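Local coordinates for cytochrome c family protein (Geobacter sulfurreducens, PDB 3OUQ) that probably carries electrons through a string of covalently bound c-type hemes, this chain being the N-terminal hexaheme fragment of a dodecaheme cytochrome, at residues A84-Y89 against S100-V105; M146-A151 against G155-G160; I36-L41 against C58-T63. One frame throughout, in Å; residues are numbered along the deposited sequence.

Contact 1: A84-Y89 against S100-V105. With HEC (heme c), chain E.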
loop_
_atom_site.group_PDB
_atom_site.type_symbol
_atom_site.label_atom_id
_atom_site.label_comp_id
_atom_site.label_asym_id
_atom_site.label_seq_id
_atom_site.Cartn_x
_atom_site.Cartn_y
_atom_site.Cartn_z
ATOM N N ALA A 84 -8.401 1.868 2.470
ATOM C CA ALA A 84 -8.944 1.355 1.223
ATOM C C ALA A 84 -10.370 0.870 1.464
ATOM O O ALA A 84 -10.905 0.999 2.568
ATOM C CB ALA A 84 -8.079 0.204 0.715
ATOM N N ARG A 85 -10.989 0.336 0.419
ATOM C CA ARG A 85 -12.336 -0.206 0.525
ATOM C C ARG A 85 -12.103 -1.709 0.681
ATOM O O ARG A 85 -11.007 -2.195 0.404
ATOM C CB ARG A 85 -13.126 0.079 -0.756
ATOM N N PRO A 86 -13.117 -2.465 1.118
ATOM C CA PRO A 86 -12.913 -3.910 1.277
ATOM C C PRO A 86 -12.447 -4.601 0.002
ATOM O O PRO A 86 -13.082 -4.477 -1.045
ATOM C CB PRO A 86 -14.282 -4.401 1.735
ATOM C CG PRO A 86 -14.771 -3.249 2.560
ATOM C CD PRO A 86 -14.418 -2.059 1.672
ATOM N N VAL A 87 -11.335 -5.322 0.091
ATOM C CA VAL A 87 -10.808 -6.035 -1.065
ATOM C C VAL A 87 -11.355 -7.466 -1.131
ATOM O O VAL A 87 -11.219 -8.244 -0.185
ATOM C CB VAL A 87 -9.267 -6.082 -1.037
ATOM C CG1 VAL A 87 -8.751 -7.053 -2.079
ATOM C CG2 VAL A 87 -8.708 -4.707 -1.314
ATOM N N ALA A 88 -11.981 -7.802 -2.252
ATOM C CA ALA A 88 -12.538 -9.132 -2.440
ATOM C C ALA A 88 -11.590 -10.001 -3.254
ATOM O O ALA A 88 -11.146 -9.610 -4.335
ATOM C CB ALA A 88 -13.864 -9.034 -3.146
ATOM N N TYR A 89 -11.271 -11.175 -2.728
ATOM C CA TYR A 89 -10.392 -12.105 -3.424
ATOM C C TYR A 89 -11.226 -13.244 -4.003
ATOM O O TYR A 89 -12.065 -13.834 -3.309
ATOM C CB TYR A 89 -9.348 -12.688 -2.469
ATOM C CG TYR A 89 -8.322 -11.702 -1.983
ATOM C CD1 TYR A 89 -8.628 -10.782 -0.981
ATOM C CD2 TYR A 89 -7.035 -11.694 -2.520
ATOM C CE1 TYR A 89 -7.679 -9.885 -0.522
ATOM C CE2 TYR A 89 -6.079 -10.794 -2.070
ATOM C CZ TYR A 89 -6.411 -9.899 -1.072
ATOM O OH TYR A 89 -5.466 -9.027 -0.614
ATOM N N SER A 100 -10.439 -6.564 5.091
ATOM C CA SER A 100 -10.924 -5.257 5.496
ATOM C C SER A 100 -9.892 -4.548 6.381
ATOM O O SER A 100 -9.144 -5.194 7.117
ATOM C CB SER A 100 -12.240 -5.421 6.252
ATOM O OG SER A 100 -12.610 -4.228 6.918
ATOM N N HIS A 101 -9.838 -3.224 6.289
ATOM C CA HIS A 101 -8.921 -2.442 7.109
ATOM C C HIS A 101 -9.647 -2.012 8.376
ATOM O O HIS A 101 -9.026 -1.787 9.411
ATOM C CB HIS A 101 -8.436 -1.202 6.361
ATOM C CG HIS A 101 -7.388 -1.481 5.330
ATOM N ND1 HIS A 101 -7.643 -2.039 4.098
ATOM C CD2 HIS A 101 -6.051 -1.258 5.358
ATOM C CE1 HIS A 101 -6.477 -2.128 3.440
ATOM N NE2 HIS A 101 -5.477 -1.667 4.164
ATOM N N GLU A 102 -10.969 -1.895 8.282
ATOM C CA GLU A 102 -11.793 -1.506 9.424
ATOM C C GLU A 102 -11.530 -2.487 10.545
ATOM O O GLU A 102 -11.615 -2.147 11.721
ATOM C CB GLU A 102 -13.278 -1.560 9.065
ATOM C CG GLU A 102 -13.637 -0.736 7.853
ATOM C CD GLU A 102 -13.691 -1.553 6.579
ATOM O OE1 GLU A 102 -14.706 -2.262 6.379
ATOM O OE2 GLU A 102 -12.721 -1.493 5.784
ATOM N N VAL A 103 -11.221 -3.717 10.158
ATOM C CA VAL A 103 -10.938 -4.772 11.112
ATOM C C VAL A 103 -9.472 -4.770 11.528
ATOM O O VAL A 103 -9.167 -4.760 12.713
ATOM C CB VAL A 103 -11.284 -6.168 10.522
ATOM C CG1 VAL A 103 -10.714 -7.270 11.402
ATOM C CG2 VAL A 103 -12.784 -6.329 10.409
ATOM N N HIS A 104 -8.569 -4.739 10.555
ATOM C CA HIS A 104 -7.143 -4.797 10.848
ATOM C C HIS A 104 -6.375 -3.614 11.394
ATOM O O HIS A 104 -5.648 -3.754 12.378
ATOM C CB HIS A 104 -6.406 -5.317 9.629
ATOM C CG HIS A 104 -6.753 -6.730 9.300
ATOM N ND1 HIS A 104 -7.909 -7.107 8.659
ATOM C CD2 HIS A 104 -6.110 -7.881 9.614
ATOM C CE1 HIS A 104 -7.932 -8.443 8.611
ATOM N NE2 HIS A 104 -6.858 -8.957 9.179
ATOM N N VAL A 105 -6.497 -2.460 10.755
ATOM C CA VAL A 105 -5.753 -1.295 11.204
ATOM C C VAL A 105 -6.036 -0.962 12.664
ATOM O O VAL A 105 -5.116 -0.843 13.470
ATOM C CB VAL A 105 -6.050 -0.092 10.308
ATOM C CG1 VAL A 105 -5.389 1.157 10.872
ATOM C CG2 VAL A 105 -5.545 -0.380 8.897
HETATM FE FE HEC E . -3.577 -1.572 3.539
HETATM C CHA HEC E . -4.694 -2.240 0.339
HETATM C CHB HEC E . -3.233 1.745 2.695
HETATM C CHC HEC E . -2.704 -0.890 6.761
HETATM C CHD HEC E . -3.134 -4.884 4.036
HETATM N NA HEC E . -3.860 -0.507 1.874
HETATM C C1A HEC E . -4.379 -0.932 0.660
HETATM C C2A HEC E . -4.327 0.135 -0.322
HETATM C C3A HEC E . -3.854 1.255 0.292
HETATM C C4A HEC E . -3.569 0.853 1.669
HETATM C CMA HEC E . -3.766 2.655 -0.304
HETATM C CAA HEC E . -4.703 -0.027 -1.779
HETATM C CBA HEC E . -3.494 -0.238 -2.652
HETATM C CGA HEC E . -3.861 -0.319 -4.118
HETATM O O1A HEC E . -2.947 -0.351 -4.967
HETATM O O2A HEC E . -5.073 -0.356 -4.425
HETATM N NB HEC E . -3.155 0.070 4.539
HETATM C C1B HEC E . -3.100 1.381 4.040
HETATM C C2B HEC E . -2.918 2.328 5.115
HETATM C C3B HEC E . -2.841 1.606 6.279
HETATM C C4B HEC E . -2.929 0.197 5.905
HETATM C CMB HEC E . -2.834 3.823 4.953
HETATM C CAB HEC E . -2.699 2.155 7.702
HETATM C CBB HEC E . -3.887 2.924 8.246
HETATM N NC HEC E . -3.012 -2.671 5.068
HETATM C C1C HEC E . -2.706 -2.251 6.353
HETATM C C2C HEC E . -2.322 -3.390 7.173
HETATM C C3C HEC E . -2.382 -4.482 6.391
HETATM C C4C HEC E . -2.819 -4.034 5.089
HETATM C CMC HEC E . -1.946 -3.373 8.632
HETATM C CAC HEC E . -2.063 -5.928 6.785
HETATM C CBC HEC E . -2.771 -6.455 8.032
HETATM N ND HEC E . -3.940 -3.201 2.446
HETATM C C1D HEC E . -3.739 -4.510 2.832
HETATM C C2D HEC E . -4.231 -5.438 1.817
HETATM C C3D HEC E . -4.581 -4.693 0.747
HETATM C C4D HEC E . -4.444 -3.312 1.152
HETATM C CMD HEC E . -4.475 -6.937 1.958
HETATM C CAD HEC E . -4.842 -5.164 -0.669
HETATM C CBD HEC E . -3.494 -5.489 -1.266
HETATM C CGD HEC E . -3.459 -5.284 -2.762
HETATM O O1D HEC E . -3.726 -4.135 -3.201
HETATM O O2D HEC E . -3.161 -6.267 -3.491
#

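Contact 2: M146-A151 against G155-G160. With HEC (heme c), chain G.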
loop_
_atom_site.group_PDB
_atom_site.type_symbol
_atom_site.label_atom_id
_atom_site.label_comp_id
_atom_site.label_asym_id
_atom_site.label_seq_id
_atom_site.Cartn_x
_atom_site.Cartn_y
_atom_site.Cartn_z
ATOM N N MET A 146 0.161 -14.968 16.267
ATOM C CA MET A 146 -0.398 -13.629 16.131
ATOM C C MET A 146 -1.922 -13.644 16.029
ATOM O O MET A 146 -2.618 -13.100 16.886
ATOM C CB MET A 146 0.198 -12.970 14.886
ATOM C CG MET A 146 0.870 -11.635 15.133
ATOM S SD MET A 146 -0.171 -10.269 14.626
ATOM C CE MET A 146 -1.421 -10.357 15.908
ATOM N N ALA A 147 -2.431 -14.268 14.971
ATOM C CA ALA A 147 -3.866 -14.358 14.735
ATOM C C ALA A 147 -4.239 -15.796 14.400
ATOM O O ALA A 147 -3.361 -16.627 14.162
ATOM C CB ALA A 147 -4.260 -13.441 13.600
ATOM N N PHE A 148 -5.539 -16.087 14.365
ATOM C CA PHE A 148 -5.982 -17.439 14.077
ATOM C C PHE A 148 -5.328 -18.008 12.830
ATOM O O PHE A 148 -5.180 -17.324 11.815
ATOM C CB PHE A 148 -7.507 -17.504 13.986
ATOM C CG PHE A 148 -8.111 -16.626 12.930
ATOM C CD1 PHE A 148 -8.071 -16.991 11.586
ATOM C CD2 PHE A 148 -8.803 -15.474 13.289
ATOM C CE1 PHE A 148 -8.719 -16.224 10.616
ATOM C CE2 PHE A 148 -9.453 -14.702 12.331
ATOM C CZ PHE A 148 -9.412 -15.080 10.991
ATOM N N THR A 149 -4.924 -19.270 12.927
ATOM C CA THR A 149 -4.248 -19.949 11.836
ATOM C C THR A 149 -5.036 -19.991 10.537
ATOM O O THR A 149 -6.263 -19.972 10.521
ATOM C CB THR A 149 -3.856 -21.403 12.224
ATOM O OG1 THR A 149 -2.995 -21.950 11.220
ATOM C CG2 THR A 149 -5.092 -22.290 12.341
ATOM N N VAL A 150 -4.290 -20.052 9.445
ATOM C CA VAL A 150 -4.838 -20.105 8.109
ATOM C C VAL A 150 -5.075 -21.581 7.749
ATOM O O VAL A 150 -5.772 -21.899 6.779
ATOM C CB VAL A 150 -3.844 -19.454 7.128
ATOM C CG1 VAL A 150 -2.690 -20.398 6.824
ATOM C CG2 VAL A 150 -4.551 -19.033 5.892
ATOM N N ALA A 151 -4.477 -22.475 8.541
ATOM C CA ALA A 151 -4.624 -23.918 8.355
ATOM C C ALA A 151 -5.925 -24.275 9.071
ATOM O O ALA A 151 -5.924 -24.845 10.161
ATOM C CB ALA A 151 -3.443 -24.653 8.989
ATOM N N GLY A 155 -13.801 -20.608 6.937
ATOM C CA GLY A 155 -14.998 -19.793 6.939
ATOM C C GLY A 155 -14.842 -18.412 7.525
ATOM O O GLY A 155 -15.670 -17.542 7.261
ATOM N N LYS A 156 -13.803 -18.201 8.326
ATOM C CA LYS A 156 -13.583 -16.892 8.920
ATOM C C LYS A 156 -13.112 -15.903 7.868
ATOM O O LYS A 156 -13.291 -14.698 8.029
ATOM C CB LYS A 156 -12.565 -16.972 10.062
ATOM C CG LYS A 156 -13.179 -17.382 11.391
ATOM C CD LYS A 156 -12.149 -17.463 12.505
ATOM C CE LYS A 156 -12.816 -17.717 13.862
ATOM N NZ LYS A 156 -11.829 -17.873 14.982
ATOM N N CYS A 157 -12.531 -16.406 6.785
ATOM C CA CYS A 157 -12.050 -15.533 5.716
ATOM C C CYS A 157 -12.822 -15.721 4.412
ATOM O O CYS A 157 -13.070 -14.763 3.683
ATOM C CB CYS A 157 -10.563 -15.778 5.451
ATOM S SG CYS A 157 -9.440 -15.414 6.839
ATOM N N HIS A 158 -13.197 -16.960 4.116
ATOM C CA HIS A 158 -13.924 -17.256 2.892
ATOM C C HIS A 158 -15.439 -17.313 3.110
ATOM O O HIS A 158 -15.923 -17.770 4.148
ATOM C CB HIS A 158 -13.413 -18.570 2.306
ATOM C CG HIS A 158 -11.999 -18.503 1.814
ATOM N ND1 HIS A 158 -11.641 -18.163 0.526
ATOM C CD2 HIS A 158 -10.834 -18.755 2.465
ATOM C CE1 HIS A 158 -10.304 -18.228 0.439
ATOM N NE2 HIS A 158 -9.769 -18.582 1.592
ATOM N N LYS A 159 -16.184 -16.835 2.120
ATOM C CA LYS A 159 -17.638 -16.818 2.191
ATOM C C LYS A 159 -18.174 -18.138 1.645
ATOM O O LYS A 159 -17.442 -18.881 0.984
ATOM C CB LYS A 159 -18.191 -15.643 1.375
ATOM N N GLY A 160 -19.446 -18.427 1.922
ATOM C CA GLY A 160 -20.033 -19.669 1.456
ATOM C C GLY A 160 -19.403 -20.807 2.228
ATOM O O GLY A 160 -19.514 -21.980 1.870
HETATM FE FE HEC G . -7.885 -19.268 1.683
HETATM C CHA HEC G . -6.788 -18.178 -1.316
HETATM C CHB HEC G . -9.188 -22.076 0.151
HETATM C CHC HEC G . -8.570 -20.592 4.762
HETATM C CHD HEC G . -7.589 -16.132 2.979
HETATM N NA HEC G . -7.925 -19.989 -0.169
HETATM C C1A HEC G . -7.285 -19.463 -1.269
HETATM C C2A HEC G . -7.443 -20.298 -2.427
HETATM C C3A HEC G . -8.278 -21.286 -2.074
HETATM C C4A HEC G . -8.560 -21.130 -0.655
HETATM C CMA HEC G . -8.844 -22.311 -3.043
HETATM C CAA HEC G . -6.696 -20.211 -3.732
HETATM C CBA HEC G . -5.256 -20.703 -3.615
HETATM C CGA HEC G . -5.165 -22.177 -3.255
HETATM O O1A HEC G . -5.797 -22.988 -3.963
HETATM O O2A HEC G . -4.467 -22.523 -2.274
HETATM N NB HEC G . -8.621 -21.001 2.324
HETATM C C1B HEC G . -9.135 -22.053 1.555
HETATM C C2B HEC G . -9.479 -23.168 2.417
HETATM C C3B HEC G . -9.176 -22.816 3.676
HETATM C C4B HEC G . -8.745 -21.432 3.643
HETATM C CMB HEC G . -10.072 -24.503 2.017
HETATM C CAB HEC G . -9.118 -23.808 4.828
HETATM C CBB HEC G . -7.729 -24.131 5.356
HETATM N NC HEC G . -7.889 -18.565 3.518
HETATM C C1C HEC G . -8.156 -19.238 4.709
HETATM C C2C HEC G . -7.988 -18.343 5.836
HETATM C C3C HEC G . -7.750 -17.108 5.359
HETATM C C4C HEC G . -7.691 -17.233 3.898
HETATM C CMC HEC G . -8.056 -18.688 7.301
HETATM C CAC HEC G . -7.817 -15.815 6.153
HETATM C CBC HEC G . -6.631 -15.571 7.059
HETATM N ND HEC G . -7.379 -17.510 0.971
HETATM C C1D HEC G . -7.461 -16.274 1.593
HETATM C C2D HEC G . -7.095 -15.233 0.661
HETATM C C3D HEC G . -6.730 -15.842 -0.481
HETATM C C4D HEC G . -6.899 -17.246 -0.284
HETATM C CMD HEC G . -7.113 -13.733 0.858
HETATM C CAD HEC G . -6.232 -15.245 -1.785
HETATM C CBD HEC G . -4.835 -14.705 -1.678
HETATM C CGD HEC G . -4.203 -14.486 -3.028
HETATM O O1D HEC G . -3.104 -13.900 -3.081
HETATM O O2D HEC G . -4.802 -14.912 -4.036
#

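Contact 3: I36-L41 against C58-T63. With HEC (heme c), chain C.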
loop_
_atom_site.group_PDB
_atom_site.type_symbol
_atom_site.label_atom_id
_atom_site.label_comp_id
_atom_site.label_asym_id
_atom_site.label_seq_id
_atom_site.Cartn_x
_atom_site.Cartn_y
_atom_site.Cartn_z
ATOM N N ILE A 36 11.876 15.547 -15.927
ATOM C CA ILE A 36 12.707 14.717 -16.776
ATOM C C ILE A 36 13.945 14.234 -15.993
ATOM O O ILE A 36 14.988 13.919 -16.558
ATOM C CB ILE A 36 13.057 15.414 -18.152
ATOM C CG1 ILE A 36 14.477 15.942 -18.139
ATOM C CG2 ILE A 36 12.101 16.588 -18.428
ATOM C CD1 ILE A 36 15.332 15.313 -19.238
ATOM N N ALA A 37 13.884 14.157 -14.669
ATOM C CA ALA A 37 14.940 13.715 -13.761
ATOM C C ALA A 37 14.268 12.750 -12.804
ATOM O O ALA A 37 14.613 11.572 -12.748
ATOM C CB ALA A 37 15.504 14.895 -12.995
ATOM N N LEU A 38 13.293 13.275 -12.068
ATOM C CA LEU A 38 12.537 12.488 -11.116
ATOM C C LEU A 38 11.429 11.801 -11.911
ATOM O O LEU A 38 11.298 10.568 -11.903
ATOM C CB LEU A 38 11.918 13.394 -10.059
ATOM C CG LEU A 38 12.846 14.339 -9.285
ATOM C CD1 LEU A 38 12.016 15.187 -8.327
ATOM C CD2 LEU A 38 13.896 13.554 -8.511
ATOM N N PHE A 39 10.645 12.604 -12.623
ATOM C CA PHE A 39 9.555 12.064 -13.417
ATOM C C PHE A 39 9.758 12.217 -14.919
ATOM O O PHE A 39 9.697 13.319 -15.463
ATOM C CB PHE A 39 8.242 12.715 -12.990
ATOM C CG PHE A 39 7.979 12.605 -11.516
ATOM C CD1 PHE A 39 8.648 13.419 -10.612
ATOM C CD2 PHE A 39 7.073 11.671 -11.026
ATOM C CE1 PHE A 39 8.424 13.296 -9.242
ATOM C CE2 PHE A 39 6.846 11.543 -9.656
ATOM C CZ PHE A 39 7.521 12.362 -8.766
ATOM N N ASP A 40 10.005 11.096 -15.587
ATOM C CA ASP A 40 10.196 11.107 -17.033
ATOM C C ASP A 40 8.810 11.272 -17.652
ATOM O O ASP A 40 8.653 11.866 -18.721
ATOM C CB ASP A 40 10.846 9.798 -17.495
ATOM N N LEU A 41 7.807 10.744 -16.957
ATOM C CA LEU A 41 6.423 10.857 -17.394
ATOM C C LEU A 41 6.203 10.386 -18.832
ATOM O O LEU A 41 5.389 10.962 -19.554
ATOM C CB LEU A 41 5.973 12.317 -17.233
ATOM C CG LEU A 41 4.583 12.768 -17.683
ATOM C CD1 LEU A 41 3.517 11.781 -17.232
ATOM C CD2 LEU A 41 4.323 14.150 -17.121
ATOM N N CYS A 58 7.886 9.978 -5.487
ATOM C CA CYS A 58 7.769 10.982 -4.434
ATOM C C CYS A 58 8.885 10.801 -3.410
ATOM O O CYS A 58 9.345 11.763 -2.800
ATOM C CB CYS A 58 6.431 10.849 -3.711
ATOM S SG CYS A 58 4.981 10.654 -4.784
ATOM N N GLY A 59 9.306 9.552 -3.231
ATOM C CA GLY A 59 10.352 9.232 -2.279
ATOM C C GLY A 59 11.708 9.868 -2.524
ATOM O O GLY A 59 12.629 9.678 -1.729
ATOM N N ALA A 60 11.858 10.607 -3.617
ATOM C CA ALA A 60 13.133 11.260 -3.880
ATOM C C ALA A 60 13.249 12.483 -2.967
ATOM O O ALA A 60 14.332 13.032 -2.773
ATOM C CB ALA A 60 13.224 11.682 -5.336
ATOM N N CYS A 61 12.126 12.898 -2.399
ATOM C CA CYS A 61 12.118 14.054 -1.519
ATOM C C CYS A 61 11.458 13.727 -0.193
ATOM O O CYS A 61 11.959 14.105 0.868
ATOM C CB CYS A 61 11.363 15.213 -2.165
ATOM S SG CYS A 61 12.080 15.828 -3.714
ATOM N N HIS A 62 10.320 13.046 -0.256
ATOM C CA HIS A 62 9.586 12.680 0.949
ATOM C C HIS A 62 10.330 11.572 1.677
ATOM O O HIS A 62 9.953 10.398 1.634
ATOM C CB HIS A 62 8.172 12.277 0.563
ATOM C CG HIS A 62 7.331 13.445 0.158
ATOM N ND1 HIS A 62 6.727 14.304 1.050
ATOM C CD2 HIS A 62 7.080 13.959 -1.072
ATOM C CE1 HIS A 62 6.149 15.286 0.348
ATOM N NE2 HIS A 62 6.337 15.122 -0.948
ATOM N N THR A 63 11.402 11.994 2.349
ATOM C CA THR A 63 12.298 11.110 3.071
ATOM C C THR A 63 12.407 11.484 4.537
ATOM O O THR A 63 12.960 10.725 5.333
ATOM C CB THR A 63 13.693 11.214 2.492
ATOM O OG1 THR A 63 14.172 12.539 2.714
ATOM C CG2 THR A 63 13.677 10.964 0.999
HETATM FE FE HEC C . 5.665 16.606 -2.129
HETATM C CHA HEC C . 4.571 18.665 0.408
HETATM C CHB HEC C . 2.611 15.005 -2.045
HETATM C CHC HEC C . 6.623 14.561 -4.730
HETATM C CHD HEC C . 8.679 18.098 -2.051
HETATM N NA HEC C . 3.985 16.806 -1.061
HETATM C C1A HEC C . 3.696 17.742 -0.102
HETATM C C2A HEC C . 2.354 17.615 0.385
HETATM C C3A HEC C . 1.824 16.573 -0.254
HETATM C C4A HEC C . 2.827 16.051 -1.143
HETATM C CMA HEC C . 0.431 16.056 0.033
HETATM C CAA HEC C . 1.686 18.425 1.494
HETATM C CBA HEC C . 0.768 19.488 0.944
HETATM C CGA HEC C . 0.147 20.328 2.033
HETATM O O1A HEC C . 0.870 20.690 2.978
HETATM O O2A HEC C . -1.056 20.636 1.942
HETATM N NB HEC C . 4.812 15.117 -3.185
HETATM C C1B HEC C . 3.527 14.575 -3.012
HETATM C C2B HEC C . 3.318 13.471 -3.935
HETATM C C3B HEC C . 4.439 13.316 -4.684
HETATM C C4B HEC C . 5.367 14.353 -4.218
HETATM C CMB HEC C . 2.103 12.584 -4.055
HETATM C CAB HEC C . 4.731 12.210 -5.718
HETATM C CBB HEC C . 3.682 11.859 -6.770
HETATM N NC HEC C . 7.258 16.418 -3.214
HETATM C C1C HEC C . 7.483 15.551 -4.282
HETATM C C2C HEC C . 8.829 15.735 -4.822
HETATM C C3C HEC C . 9.417 16.703 -4.056
HETATM C C4C HEC C . 8.444 17.124 -3.053
HETATM C CMC HEC C . 9.467 14.910 -5.937
HETATM C CAC HEC C . 10.874 17.131 -4.063
HETATM C CBC HEC C . 11.500 17.419 -5.410
HETATM N ND HEC C . 6.446 18.047 -1.012
HETATM C C1D HEC C . 7.737 18.519 -1.084
HETATM C C2D HEC C . 7.919 19.602 -0.130
HETATM C C3D HEC C . 6.728 19.899 0.486
HETATM C C4D HEC C . 5.848 18.841 -0.031
HETATM C CMD HEC C . 9.270 20.228 0.159
HETATM C CAD HEC C . 6.362 21.232 1.174
HETATM C CBD HEC C . 6.086 21.519 2.673
HETATM C CGD HEC C . 4.661 21.151 3.138
HETATM O O1D HEC C . 3.678 21.526 2.453
HETATM O O2D HEC C . 4.522 20.503 4.203
#

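Contact 1: A84-Y89 against S100-V105
A84 packs its methyl against the imidazole of H101, with A84 CB 3.9 Å from H101 CE1, while the A84 backbone nitrogen lies over one face of the ring, displaced toward its rim. The same methyl rests on the porphyrin, A84 CB being 3.9 Å from heme atom C1A, and so sits in the angle between ligand and macrocycle. Farther out, P86 CG meets E102 OE1 at 3.9 Å; the two side chains cross at about a right angle, the glutamate chain being bent at chi2 (96°).

Metal binding dominates the heme side: H101 NE2 binds the iron at 2.0 Å, and H116 supplies the opposite axial nitrogen. V87 CG2 and the hydroxyl of Y89 approach the heme periphery, Y89 OH reaching methyl CMD at 3.5 Å.

Among polar bonds, S100 is the N-cap, its OG accepting weakly from E102 N. More firmly, H104 ND1 donates to S100 O at 2.8 Å, nearly along the C=O axis, which fixes the imidazole's rotation while NE2 binds the iron of another heme. A leucine in place of H104 would probably leave that iron lacking an axial ligand and the S100 carbonyl without its donor.

Strand 87-89 pairs antiparallel with strand 97-99, which leads into helix 101-104; from that strand the ring of F99 stacks on H104 and meets H101 edge-to-face.

Contact 2: M146-A151 against G155-G160
T149 OG1 accepts the backbone N-H of A151 at 3.1 Å, with an N-H...O angle of 162°, closing an ST turn directly after F148, the residue whose ring carries the contact with K156 and C157. D144 and N153 hold the T149 backbone from outside, the first accepting from its nitrogen and the second donating to its oxygen.

The phenyl ring is used on both a face and an edge. Over the face runs the lysine: K156 CD stands 3.8 Å from the centroid of the F148 ring and only 8° off its normal, a CH-pi contact over the middle of the ring. Because the K156 chain is extended beyond CG, its methylenes travel across the aromatic surface, and nearer the backbone K156 CB meets F148 CZ at 3.8 Å. At the edge, in the ring plane, comes C157, whose sulfur SG lies 3.9 Å from F148 CE1, a sulfur-aromatic contact. F148 CG sits between its own backbone N and carbonyl carbon (chi1 59°), a rotamer that places the ring against K156 and C157.

That sulfur is also the thioether link to the heme, C157 SG being bonded to CAC at 1.8 Å. V150 lies over the face of the same pyrrole, on the methionine side of the heme, with V150 CG2 3.5 Å from C2C, and its side chain also touches helix 129-133. H158 NE2 binds the iron at 2.0 Å, opposite M129 SD, while H158 ND1 is satisfied by the carbonyl of G95.

Here are the closing residues of a CXXCH heme-attachment motif, with G155 and K156 as its two variable positions, serving a heme of histidine-methionine ligation within a cytochrome c7-type fold.

Contact 3: I36-L41 against C58-T63
L38 overlaps A60 with one branch and the heme with the other. Its CD2 methyl reaches A60 CB at 3.7 Å, an apolar contact, whereas L38 CD1 lies 3.5 Å from the porphyrin methyl CMC. The torsions account for the division: CG is anti to the carbonyl carbon (chi1 -55°) and CD1 continues anti to CA (chi2 178°), carrying that methyl forward to the macrocycle and leaving CD2 to branch toward A60. F39 follows the leucine to the same heme edge. The methyl CMC lies near the plane of the phenyl ring, with F39 CE1 at 3.8 Å from it, and F39 CZ comes within 4.1 Å of C58 N, a looser approach.

The residues they meet, A60 and C58, belong to a complete CXXCH motif, C58 to H62, with G59 and A60 as the variable pair. Thioethers bind C58 SG to CAB and C61 SG to CAC, each at 1.8 Å, so residues 58 to 61, the first three of them in a 3-10 turn, are stitched to one edge of the heme. C58 O is gripped by two donors, C61 N and H62 N, both at 3.0 Å, which closes the turn that leads into the iron ligand H62.

H62 NE2 binds that iron at 2.0 Å, with H23 as the second axial ligand. On the other side of the imidazole, H62 ND1 donates to the carbonyl of F68, which restrains ring rotation and probably makes the ligand somewhat more electron-donating.

The three contacts follow one another along the chain, in the order 36-41/58-63, 84-89/100-105 and 146-151/155-160, and each leans on a different heme. Contacts 1 and 2 are neighbours, their centres about 14 Å apart and nearest atoms about 6 Å, and hemes bridge them: one heme pocket takes in Y89, V103 and H104 of contact 1 together with F148, K156 and C157 of contact 2, and Y89 also reaches the heme bound by H158. Contact 3 lies across the chain's centre, its centre about 29 Å from that of contact 1 and 40 Å from that of contact 2, a spread consistent with an elongated heme wire.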